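Local atomic coordinates of pyridoxal kinase (Lactobacillus plantarum, PDB entry 3H74), a protein that probably catalyses the ATP-dependent phosphorylation of pyridoxal to pyridoxal 5'-phosphate, as a kinase of the ribokinase clan. Residues R204-H209 with W241-V246. Sequence-based numbering, arbitrary orientation.
Sequences RRLPGH and WLNMAV. With GOL (glycerol), chain D.
N243 turns its CG anti to the backbone N (chi1 -167°), which carries the amide from the flank of helix 231-251 out to R204, while L206 sets CG anti to its carbonyl carbon and extends CD1 toward the same helix. The amide nitrogen ND2 of N243 donates to the carbonyl O of R204 at 2.9 Å. This bond is bent, 136° at the hydrogen, with the donor tilted from the carbonyl plane. Asparagine suits the place because its short amide has two N-H groups to give: ND2 also reaches O3 of a glycerol at 2.9 Å, and more directly (162°). The glycerol, probably from the crystallisation liquor, bridges back to the loop, its O1 taking a nearly straight bond from the backbone N of L206 (2.8 Å). L206 supplies the apolar half. Its side chain crosses that of N243 at about a right angle, and CD1 lies 3.5 Å from the backbone O of N243 and 3.8 Å from CG1 of V246; the branched valine offers a methyl to the loop and also touches T213 and Y210. R204 meets the helix through its carbonyl O, while its guanidinium pairs with D185. With an alanine at N243, the R204 carbonyl and O3 of the glycerol would probably both lose the amide, leaving mainly the apolar contact of L206 with V246 between the two segments. Resting directly on one bent hydrogen bond and a few contacts of L206, the link between strand 198-204's exit loop and the helix is a light surface attachment.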
loop_
_atom_site.group_PDB
_atom_site.type_symbol
_atom_site.label_atom_id
_atom_site.label_comp_id
_atom_site.label_asym_id
_atom_site.label_seq_id
_atom_site.Cartn_x
_atom_site.Cartn_y
_atom_site.Cartn_z
ATOM N N ARG A 204 11.764 11.598 -11.453
ATOM C CA ARG A 204 11.285 12.064 -12.746
ATOM C C ARG A 204 10.256 11.091 -13.323
ATOM O O ARG A 204 10.532 9.901 -13.465
ATOM C CB ARG A 204 12.473 12.254 -13.683
ATOM C CG ARG A 204 12.148 12.976 -14.984
ATOM C CD ARG A 204 13.422 13.394 -15.736
ATOM N NE ARG A 204 14.230 14.330 -14.953
ATOM C CZ ARG A 204 14.328 15.639 -15.187
ATOM N NH1 ARG A 204 13.706 16.193 -16.221
ATOM N NH2 ARG A 204 15.080 16.390 -14.399
ATOM N N ARG A 205 9.077 11.608 -13.646
ATOM C CA ARG A 205 7.960 10.798 -14.091
ATOM C C ARG A 205 8.256 10.179 -15.457
ATOM O O ARG A 205 8.729 10.861 -16.382
ATOM C CB ARG A 205 6.711 11.679 -14.125
ATOM C CG ARG A 205 5.390 10.974 -14.321
ATOM C CD ARG A 205 4.249 11.975 -14.084
ATOM N NE ARG A 205 4.302 13.137 -14.987
ATOM C CZ ARG A 205 4.729 14.364 -14.665
ATOM N NH1 ARG A 205 5.156 14.653 -13.437
ATOM N NH2 ARG A 205 4.723 15.322 -15.584
ATOM N N LEU A 206 7.972 8.886 -15.572
ATOM C CA LEU A 206 8.192 8.130 -16.800
ATOM C C LEU A 206 6.867 7.964 -17.537
ATOM O O LEU A 206 5.816 7.936 -16.901
ATOM C CB LEU A 206 8.818 6.763 -16.483
ATOM C CG LEU A 206 10.092 6.814 -15.621
ATOM C CD1 LEU A 206 10.597 5.414 -15.291
ATOM C CD2 LEU A 206 11.196 7.641 -16.294
ATOM N N PRO A 207 6.903 7.867 -18.876
ATOM C CA PRO A 207 5.658 7.773 -19.647
ATOM C C PRO A 207 4.944 6.448 -19.440
ATOM O O PRO A 207 5.585 5.419 -19.240
ATOM C CB PRO A 207 6.136 7.881 -21.097
ATOM C CG PRO A 207 7.546 7.378 -21.059
ATOM C CD PRO A 207 8.093 7.853 -19.749
ATOM N N GLY A 208 3.616 6.488 -19.505
ATOM C CA GLY A 208 2.799 5.288 -19.437
ATOM C C GLY A 208 2.199 5.079 -18.066
ATOM O O GLY A 208 2.456 5.837 -17.134
ATOM N N HIS A 209 1.390 4.034 -17.956
ATOM C CA HIS A 209 0.850 3.619 -16.668
ATOM C C HIS A 209 1.042 2.119 -16.509
ATOM O O HIS A 209 0.917 1.357 -17.476
ATOM C CB HIS A 209 -0.614 4.040 -16.514
ATOM C CG HIS A 209 -1.511 3.453 -17.559
ATOM N ND1 HIS A 209 -1.534 3.911 -18.860
ATOM C CD2 HIS A 209 -2.387 2.424 -17.504
ATOM C CE1 HIS A 209 -2.402 3.198 -19.557
ATOM N NE2 HIS A 209 -2.933 2.288 -18.759
ATOM N N TRP A 241 13.469 3.576 -6.104
ATOM C CA TRP A 241 13.346 2.136 -6.450
ATOM C C TRP A 241 12.119 1.865 -7.333
ATOM O O TRP A 241 12.181 1.115 -8.259
ATOM C CB TRP A 241 13.292 1.354 -5.125
ATOM C CG TRP A 241 14.646 1.104 -4.493
ATOM C CD1 TRP A 241 15.837 1.538 -4.919
ATOM C CD2 TRP A 241 14.887 0.279 -3.364
ATOM N NE1 TRP A 241 16.826 1.038 -4.115
ATOM C CE2 TRP A 241 16.261 0.251 -3.164
ATOM C CE3 TRP A 241 14.077 -0.464 -2.526
ATOM C CZ2 TRP A 241 16.851 -0.472 -2.111
ATOM C CZ3 TRP A 241 14.678 -1.201 -1.481
ATOM C CH2 TRP A 241 16.040 -1.169 -1.305
ATOM N N LEU A 242 11.016 2.544 -7.051
ATOM C CA LEU A 242 9.829 2.399 -7.907
ATOM C C LEU A 242 10.110 2.975 -9.341
ATOM O O LEU A 242 9.753 2.382 -10.277
ATOM C CB LEU A 242 8.613 3.078 -7.285
ATOM C CG LEU A 242 7.337 2.929 -8.106
ATOM C CD1 LEU A 242 6.875 1.414 -8.072
ATOM C CD2 LEU A 242 6.228 3.970 -7.566
ATOM N N ASN A 243 10.801 4.104 -9.371
ATOM C CA ASN A 243 11.215 4.699 -10.648
ATOM C C ASN A 243 12.046 3.687 -11.450
ATOM O O ASN A 243 11.820 3.477 -12.642
ATOM C CB ASN A 243 12.003 5.977 -10.356
ATOM C CG ASN A 243 12.225 6.840 -11.584
ATOM O OD1 ASN A 243 13.353 6.958 -12.059
ATOM N ND2 ASN A 243 11.176 7.465 -12.081
HETATM N N MSE A 244 12.970 3.029 -10.756
HETATM C CA MSE A 244 13.801 1.990 -11.343
HETATM C C MSE A 244 12.995 0.785 -11.828
HETATM O O MSE A 244 13.257 0.246 -12.912
HETATM C CB MSE A 244 14.842 1.552 -10.321
HETATM C CG MSE A 244 15.767 0.448 -10.802
HETATM SE SE MSE A 244 17.015 -0.107 -9.442
HETATM C CE MSE A 244 15.728 -0.719 -8.130
ATOM N N ALA A 245 12.007 0.360 -11.043
ATOM C CA ALA A 245 11.196 -0.797 -11.415
ATOM C C ALA A 245 10.359 -0.492 -12.658
ATOM O O ALA A 245 10.203 -1.330 -13.552
ATOM C CB ALA A 245 10.300 -1.204 -10.243
ATOM N N VAL A 246 9.795 0.714 -12.709
ATOM C CA VAL A 246 9.053 1.130 -13.899
ATOM C C VAL A 246 9.974 1.204 -15.126
ATOM O O VAL A 246 9.611 0.720 -16.197
ATOM C CB VAL A 246 8.285 2.457 -13.689
ATOM C CG1 VAL A 246 7.714 2.968 -15.009
ATOM C CG2 VAL A 246 7.177 2.262 -12.650
HETATM C C1 GOL D . 7.221 6.360 -12.686
HETATM O O1 GOL D . 6.822 7.516 -13.378
HETATM C C2 GOL D . 6.735 6.483 -11.247
HETATM O O2 GOL D . 5.600 5.669 -11.059
HETATM C C3 GOL D . 7.841 6.044 -10.306
HETATM O O3 GOL D . 8.867 7.007 -10.371
#